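Local coordinates for cryptic loci regulator 2 (Schizosaccharomyces pombe 972h-, PDB 5IKJ), which promotes transcriptional silencing upstream of the histone deacetylases and is required for nucleosome positioning at heterochromatic loci and for the gene-silencing function of the SHREC complex, at residues S240-G245 against Y288-K293; G381-A386 against S516-A521. One frame throughout, in Å; residues are numbered along the deposited sequence.

Contact 1 of 2, residues S240-G245 against Y288-K293; sequences SSYRLG and YQYHCK
One face of the Tyr290 ring takes the edge of the Tyr242 ring in a T-shaped stack, with centroids 5.7 Å apart and planes at 86°. CB of Tyr288 packs on a face of the same ring near its rim, while CB of Ser241 comes in at the hydroxyl edge. The Tyr288 ring is met edge-on, its CD2 lying 3.6 Å from Ser241 CB. Polar contact rests on the phenol oxygen: Tyr242 N donates to Tyr290 OH over 2.9 Å, nearly straight at 161°. CG of Tyr242 lies anti to the carbonyl carbon (chi1 -68°), which turns the ring's CD2 edge toward Tyr290; CB of Tyr242 packs 3.8 Å from Tyr290 CE1. Ser241 OG hydrogen-bonds to the carbonyl of Trp238, and Arg264 of strand 255-266 donates to Tyr242 O. A phenylalanine in place of Tyr290 would probably leave the buried amide of Tyr242 without its acceptor. This is a buried loop-on-sheet packing: the connection between helix 214-237 and strand 247-252 is pressed against aromatic side chains of strand 288-294, within a five-stranded antiparallel sheet.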
ATOM      1  N   SER A 240      -3.055 -12.656   6.152  1.00 51.25           N
ATOM      2  CA  SER A 240      -2.446 -13.823   6.790  1.00 53.99           C
ATOM      3  C   SER A 240      -1.314 -14.298   5.891  1.00 63.27           C
ATOM      4  O   SER A 240      -1.481 -15.190   5.056  1.00 53.78           O
ATOM      5  CB  SER A 240      -3.482 -14.915   7.028  1.00 53.73           C
ATOM      6  OG  SER A 240      -3.054 -15.809   8.042  1.00 59.38           O
ATOM      7  N   SER A 241      -0.141 -13.697   6.066  1.00 52.94           N
ATOM      8  CA  SER A 241       0.947 -13.869   5.113  1.00 58.77           C
ATOM      9  C   SER A 241       2.221 -13.285   5.707  1.00 59.84           C
ATOM     10  O   SER A 241       2.196 -12.585   6.723  1.00 53.62           O
ATOM     11  CB  SER A 241       0.616 -13.191   3.781  1.00 64.26           C
ATOM     12  OG  SER A 241       0.356 -11.811   3.974  1.00 58.43           O
ATOM     13  N   TYR A 242       3.339 -13.589   5.056  1.00 49.27           N
ATOM     14  CA  TYR A 242       4.613 -12.965   5.368  1.00 46.36           C
ATOM     15  C   TYR A 242       4.817 -11.743   4.479  1.00 41.71           C
ATOM     16  O   TYR A 242       4.258 -11.640   3.385  1.00 45.90           O
ATOM     17  CB  TYR A 242       5.757 -13.964   5.193  1.00 51.41           C
ATOM     18  CG  TYR A 242       5.715 -15.074   6.216  1.00 47.02           C
ATOM     19  CD1 TYR A 242       6.347 -14.934   7.444  1.00 48.47           C
ATOM     20  CD2 TYR A 242       5.028 -16.254   5.965  1.00 56.03           C
ATOM     21  CE1 TYR A 242       6.304 -15.941   8.388  1.00 54.32           C
ATOM     22  CE2 TYR A 242       4.981 -17.268   6.904  1.00 45.24           C
ATOM     23  CZ  TYR A 242       5.620 -17.105   8.112  1.00 41.14           C
ATOM     24  OH  TYR A 242       5.572 -18.111   9.049  1.00 53.00           O
ATOM     25  N   ARG A 243       5.625 -10.807   4.970  1.00 48.96           N
ATOM     26  CA  ARG A 243       5.665  -9.463   4.416  1.00 57.77           C
ATOM     27  C   ARG A 243       7.036  -9.152   3.830  1.00 44.84           C
ATOM     28  O   ARG A 243       8.064  -9.651   4.296  1.00 52.27           O
ATOM     29  CB  ARG A 243       5.283  -8.432   5.485  1.00 53.72           C
ATOM     30  CG  ARG A 243       3.847  -8.606   5.953  1.00 52.04           C
ATOM     31  CD  ARG A 243       3.496  -7.757   7.158  1.00 44.44           C
ATOM     32  NE  ARG A 243       2.060  -7.806   7.425  1.00 44.97           N
ATOM     33  CZ  ARG A 243       1.481  -7.367   8.539  1.00 52.01           C
ATOM     34  NH1 ARG A 243       2.209  -6.843   9.516  1.00 34.62           N
ATOM     35  NH2 ARG A 243       0.165  -7.459   8.677  1.00 40.12           N
ATOM     36  N   LEU A 244       7.024  -8.318   2.794  1.00 55.46           N
ATOM     37  CA  LEU A 244       8.236  -7.985   2.060  1.00 46.50           C
ATOM     38  C   LEU A 244       9.259  -7.335   2.980  1.00 50.13           C
ATOM     39  O   LEU A 244       8.968  -6.330   3.637  1.00 54.56           O
ATOM     40  CB  LEU A 244       7.887  -7.054   0.900  1.00 43.22           C
ATOM     41  CG  LEU A 244       6.955  -7.657  -0.153  1.00 44.52           C
ATOM     42  CD1 LEU A 244       6.469  -6.594  -1.129  1.00 46.47           C
ATOM     43  CD2 LEU A 244       7.651  -8.784  -0.899  1.00 50.08           C
ATOM     44  N   GLY A 245      10.456  -7.913   3.026  1.00 50.37           N
ATOM     45  CA  GLY A 245      11.526  -7.404   3.853  1.00 48.52           C
ATOM     46  C   GLY A 245      11.651  -8.051   5.214  1.00 43.02           C
ATOM     47  O   GLY A 245      12.590  -7.723   5.951  1.00 51.04           O
ATOM     48  N   TYR A 288       0.155 -16.492  -1.262  1.00 55.16           N
ATOM     49  CA  TYR A 288       1.393 -16.070  -1.896  1.00 60.70           C
ATOM     50  C   TYR A 288       2.333 -17.240  -2.151  1.00 60.13           C
ATOM     51  O   TYR A 288       2.384 -18.203  -1.379  1.00 55.69           O
ATOM     52  CB  TYR A 288       2.137 -15.048  -1.022  1.00 61.58           C
ATOM     53  CG  TYR A 288       1.524 -13.669  -0.975  1.00 59.86           C
ATOM     54  CD1 TYR A 288       1.230 -12.975  -2.140  1.00 54.79           C
ATOM     55  CD2 TYR A 288       1.250 -13.057   0.240  1.00 52.41           C
ATOM     56  CE1 TYR A 288       0.676 -11.710  -2.095  1.00 61.58           C
ATOM     57  CE2 TYR A 288       0.697 -11.796   0.297  1.00 48.11           C
ATOM     58  CZ  TYR A 288       0.412 -11.125  -0.872  1.00 58.46           C
ATOM     59  OH  TYR A 288      -0.140  -9.867  -0.815  1.00 53.97           O
ATOM     60  N   GLN A 289       3.078 -17.137  -3.248  1.00 53.30           N
ATOM     61  CA  GLN A 289       4.395 -17.748  -3.337  1.00 56.37           C
ATOM     62  C   GLN A 289       5.400 -16.754  -2.781  1.00 52.56           C
ATOM     63  O   GLN A 289       5.329 -15.559  -3.076  1.00 52.15           O
ATOM     64  CB  GLN A 289       4.781 -18.093  -4.778  1.00 50.27           C
ATOM     65  CG  GLN A 289       3.735 -18.813  -5.603  1.00 57.07           C
ATOM     66  CD  GLN A 289       4.263 -19.183  -6.980  1.00 58.03           C
ATOM     67  OE1 GLN A 289       3.806 -18.658  -7.997  1.00 59.86           O
ATOM     68  NE2 GLN A 289       5.239 -20.084  -7.016  1.00 50.94           N
ATOM     69  N   TYR A 290       6.332 -17.243  -1.971  1.00 49.80           N
ATOM     70  CA  TYR A 290       7.386 -16.405  -1.421  1.00 49.29           C
ATOM     71  C   TYR A 290       8.715 -16.752  -2.077  1.00 57.59           C
ATOM     72  O   TYR A 290       9.008 -17.925  -2.334  1.00 57.90           O
ATOM     73  CB  TYR A 290       7.488 -16.565   0.098  1.00 49.91           C
ATOM     74  CG  TYR A 290       6.208 -16.219   0.822  1.00 55.21           C
ATOM     75  CD1 TYR A 290       5.817 -14.896   0.988  1.00 51.06           C
ATOM     76  CD2 TYR A 290       5.392 -17.215   1.339  1.00 54.44           C
ATOM     77  CE1 TYR A 290       4.644 -14.577   1.649  1.00 57.82           C
ATOM     78  CE2 TYR A 290       4.221 -16.906   2.001  1.00 60.26           C
ATOM     79  CZ  TYR A 290       3.851 -15.587   2.153  1.00 56.36           C
ATOM     80  OH  TYR A 290       2.684 -15.279   2.812  1.00 58.57           O
ATOM     81  N   HIS A 291       9.509 -15.721  -2.354  1.00 55.08           N
ATOM     82  CA  HIS A 291      10.823 -15.868  -2.964  1.00 53.19           C
ATOM     83  C   HIS A 291      11.822 -15.160  -2.067  1.00 53.04           C
ATOM     84  O   HIS A 291      11.717 -13.948  -1.854  1.00 57.29           O
ATOM     85  CB  HIS A 291      10.835 -15.289  -4.377  1.00 54.35           C
ATOM     86  CG  HIS A 291       9.587 -15.582  -5.147  1.00 53.03           C
ATOM     87  ND1 HIS A 291       9.342 -16.807  -5.731  1.00 56.09           N
ATOM     88  CD2 HIS A 291       8.504 -14.815  -5.414  1.00 61.74           C
ATOM     89  CE1 HIS A 291       8.166 -16.779  -6.332  1.00 53.18           C
ATOM     90  NE2 HIS A 291       7.637 -15.581  -6.155  1.00 56.94           N
ATOM     91  N   CYS A 292      12.779 -15.911  -1.540  1.00 49.74           N
ATOM     92  CA  CYS A 292      13.583 -15.456  -0.421  1.00 52.05           C
ATOM     93  C   CYS A 292      15.056 -15.383  -0.796  1.00 58.15           C
ATOM     94  O   CYS A 292      15.485 -15.829  -1.865  1.00 56.34           O
ATOM     95  CB  CYS A 292      13.394 -16.382   0.784  1.00 55.97           C
ATOM     96  SG  CYS A 292      11.665 -16.697   1.176  1.00 60.46           S
ATOM     97  N   LYS A 293      15.824 -14.797   0.120  1.00 59.54           N
ATOM     98  CA  LYS A 293      17.272 -14.679   0.012  1.00 57.36           C
ATOM     99  C   LYS A 293      17.862 -15.122   1.339  1.00 55.10           C
ATOM    100  O   LYS A 293      17.597 -14.499   2.372  1.00 59.22           O
ATOM    101  CB  LYS A 293      17.682 -13.236  -0.313  1.00 61.81           C
ATOM    102  CG  LYS A 293      19.156 -12.899  -0.076  1.00 61.28           C
ATOM    103  CD  LYS A 293      20.077 -13.656  -1.017  1.00 67.98           C
ATOM    104  CE  LYS A 293      21.505 -13.134  -0.928  1.00 54.38           C
ATOM    105  NZ  LYS A 293      22.027 -13.147   0.467  1.00 63.40           N
TER

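Contact 2 of 2, residues G381-A386 against S516-A521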
ATOM      1  N   GLY A 381       4.094   2.721   8.247  1.00 42.34           N
ATOM      2  CA  GLY A 381       4.524   1.498   8.896  1.00 45.18           C
ATOM      3  C   GLY A 381       5.922   1.625   9.457  1.00 47.11           C
ATOM      4  O   GLY A 381       6.559   2.679   9.388  1.00 46.57           O
ATOM      5  N   ILE A 382       6.394   0.511  10.013  1.00 46.32           N
ATOM      6  CA  ILE A 382       7.677   0.465  10.703  1.00 48.97           C
ATOM      7  C   ILE A 382       8.163  -0.977  10.730  1.00 49.69           C
ATOM      8  O   ILE A 382       7.394  -1.896  11.034  1.00 48.11           O
ATOM      9  CB  ILE A 382       7.552   1.036  12.127  1.00 44.34           C
ATOM     10  CG1 ILE A 382       8.927   1.158  12.787  1.00 49.07           C
ATOM     11  CG2 ILE A 382       6.633   0.161  12.975  1.00 45.70           C
ATOM     12  CD1 ILE A 382       8.914   1.976  14.066  1.00 48.11           C
ATOM     13  N   PHE A 383       9.432  -1.189  10.398  1.00 49.13           N
ATOM     14  CA  PHE A 383      10.065  -2.482  10.624  1.00 48.29           C
ATOM     15  C   PHE A 383      10.469  -2.575  12.088  1.00 44.10           C
ATOM     16  O   PHE A 383      11.212  -1.722  12.585  1.00 49.53           O
ATOM     17  CB  PHE A 383      11.293  -2.655   9.732  1.00 49.53           C
ATOM     18  CG  PHE A 383      10.981  -3.127   8.343  1.00 36.23           C
ATOM     19  CD1 PHE A 383      10.779  -4.473   8.085  1.00 42.97           C
ATOM     20  CD2 PHE A 383      10.913  -2.231   7.292  1.00 47.06           C
ATOM     21  CE1 PHE A 383      10.498  -4.915   6.804  1.00 45.97           C
ATOM     22  CE2 PHE A 383      10.634  -2.667   6.007  1.00 44.34           C
ATOM     23  CZ  PHE A 383      10.427  -4.011   5.764  1.00 44.43           C
ATOM     24  N   ARG A 384       9.980  -3.596  12.781  1.00 50.39           N
ATOM     25  CA  ARG A 384      10.406  -3.885  14.147  1.00 46.95           C
ATOM     26  C   ARG A 384      11.226  -5.167  14.091  1.00 50.69           C
ATOM     27  O   ARG A 384      10.671  -6.269  14.085  1.00 53.77           O
ATOM     28  CB  ARG A 384       9.221  -4.026  15.097  1.00 45.02           C
ATOM     29  CG  ARG A 384       9.658  -4.247  16.538  1.00 42.13           C
ATOM     30  CD  ARG A 384       8.525  -4.658  17.451  1.00 48.17           C
ATOM     31  NE  ARG A 384       9.006  -4.813  18.821  1.00 54.53           N
ATOM     32  CZ  ARG A 384       9.696  -5.863  19.260  1.00 51.76           C
ATOM     33  NH1 ARG A 384       9.992  -6.864  18.441  1.00 60.07           N
ATOM     34  NH2 ARG A 384      10.096  -5.909  20.523  1.00 54.09           N
ATOM     35  N   GLY A 385      12.547  -5.018  14.057  1.00 59.89           N
ATOM     36  CA  GLY A 385      13.425  -6.164  13.958  1.00 60.96           C
ATOM     37  C   GLY A 385      13.107  -7.032  12.758  1.00 50.75           C
ATOM     38  O   GLY A 385      13.304  -6.617  11.612  1.00 49.54           O
ATOM     39  N   ALA A 386      12.597  -8.237  13.012  1.00 49.34           N
ATOM     40  CA  ALA A 386      12.324  -9.191  11.945  1.00 51.92           C
ATOM     41  C   ALA A 386      11.008  -8.929  11.228  1.00 53.89           C
ATOM     42  O   ALA A 386      10.833  -9.400  10.098  1.00 53.46           O
ATOM     43  CB  ALA A 386      12.303 -10.614  12.508  1.00 47.21           C
ATOM     44  N   SER A 516      18.008   3.973   8.539  1.00 52.94           N
ATOM     45  CA  SER A 516      17.284   4.812   7.596  1.00 56.13           C
ATOM     46  C   SER A 516      16.479   4.008   6.588  1.00 55.32           C
ATOM     47  O   SER A 516      15.696   4.596   5.833  1.00 55.55           O
ATOM     48  CB  SER A 516      18.266   5.710   6.842  1.00 65.41           C
ATOM     49  OG  SER A 516      19.190   4.928   6.104  1.00 75.96           O
ATOM     50  N   SER A 517      16.641   2.690   6.564  1.00 62.94           N
ATOM     51  CA  SER A 517      16.123   1.874   5.477  1.00 53.93           C
ATOM     52  C   SER A 517      16.298   0.412   5.845  1.00 49.45           C
ATOM     53  O   SER A 517      17.165   0.067   6.653  1.00 57.05           O
ATOM     54  CB  SER A 517      16.859   2.187   4.168  1.00 51.23           C
ATOM     55  OG  SER A 517      16.344   1.428   3.093  1.00 76.40           O
ATOM     56  N   ARG A 518      15.466  -0.445   5.249  1.00 48.41           N
ATOM     57  CA  ARG A 518      15.663  -1.881   5.409  1.00 60.41           C
ATOM     58  C   ARG A 518      16.942  -2.333   4.718  1.00 53.00           C
ATOM     59  O   ARG A 518      17.707  -3.128   5.273  1.00 55.59           O
ATOM     60  CB  ARG A 518      14.458  -2.646   4.857  1.00 47.70           C
ATOM     61  CG  ARG A 518      14.426  -4.128   5.222  1.00 46.97           C
ATOM     62  CD  ARG A 518      14.571  -4.334   6.720  1.00 52.08           C
ATOM     63  NE  ARG A 518      13.957  -5.576   7.180  1.00 51.04           N
ATOM     64  CZ  ARG A 518      13.907  -5.955   8.454  1.00 45.97           C
ATOM     65  NH1 ARG A 518      14.435  -5.191   9.401  1.00 54.59           N
ATOM     66  NH2 ARG A 518      13.326  -7.099   8.785  1.00 45.34           N
ATOM     67  N   LEU A 519      17.193  -1.829   3.507  1.00 58.30           N
ATOM     68  CA  LEU A 519      18.418  -2.175   2.796  1.00 56.73           C
ATOM     69  C   LEU A 519      19.651  -1.775   3.595  1.00 60.25           C
ATOM     70  O   LEU A 519      20.664  -2.485   3.587  1.00 66.97           O
ATOM     71  CB  LEU A 519      18.429  -1.504   1.422  1.00 61.29           C
ATOM     72  CG  LEU A 519      19.589  -1.863   0.490  1.00 66.07           C
ATOM     73  CD1 LEU A 519      19.638  -3.360   0.223  1.00 59.93           C
ATOM     74  CD2 LEU A 519      19.466  -1.100  -0.818  1.00 65.36           C
ATOM     75  N   SER A 520      19.587  -0.638   4.293  1.00 61.08           N
ATOM     76  CA  SER A 520      20.723  -0.197   5.096  1.00 61.56           C
ATOM     77  C   SER A 520      21.016  -1.180   6.223  1.00 59.33           C
ATOM     78  O   SER A 520      22.183  -1.433   6.547  1.00 64.41           O
ATOM     79  CB  SER A 520      20.459   1.201   5.656  1.00 60.83           C
ATOM     80  OG  SER A 520      21.361   1.505   6.704  1.00 68.68           O
ATOM     81  N   ALA A 521      19.972  -1.743   6.833  1.00 61.19           N
ATOM     82  CA  ALA A 521      20.170  -2.734   7.885  1.00 59.99           C
ATOM     83  C   ALA A 521      20.563  -4.092   7.319  1.00 56.96           C
ATOM     84  O   ALA A 521      21.343  -4.816   7.946  1.00 60.76           O
ATOM     85  CB  ALA A 521      18.901  -2.867   8.728  1.00 56.83           C
TER
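Phe383 and Arg518 stand with their CA atoms 7.7 Å apart, where the end of strand 377-384 turns through Gly385, at positive phi, past the first turn of helix 518-522. Their side chains cross at about a right angle. Arg518 CD sits over the face of the Phe383 ring, 4.0 Å from its centroid and close to the ring normal, a CH-pi contact. Farther out on the arginine, NE lies above the rim of that ring and CZ is 3.5 Å from Phe383 CD1, with guanidinium and ring planes only 22° apart. The strand is part of a mixed sheet and lies largely in the Clr2 family region, which is assigned to the SH3 clan; Arg518 links the short helix to the turn just after the strand. The guanidinium meets that turn with both terminal nitrogens: NH1 and NH2 each donate to Gly385 O at 2.9 Å, an end-on fork gripping a single oxygen that lies close to the guanidinium plane. NE donates to Gly245 O, so two backbone carbonyls fix the rotation of the buried group. A bend at chi2 (53°), after a first torsion that puts CG opposite the backbone N (chi1 -168°), carries the arginine across the phenyl face. Phe337 of strand 333-340 also meets the Phe383 ring.

Overall arrangement
From the N terminus, the chain passes through helix 214-237 into the loop 240-245, runs through strands 247-252 and 255-266 and helix 278-285, and returns as strand 288-294, where contact 1 closes a loop of 42 intervening residues. Contact 2 opens only later, at strand 377-384, and closes after 129 intervening residues, at helix 518-522; the two follow in series and neither nest nor cross. Their centres are about 15 Å apart, yet they touch through Gly245 and Arg518, and Leu244 O packs on Phe383 CZ. Loop 240-245 thus joins the five-stranded antiparallel sheet to the mixed sheet and to helix 518-522.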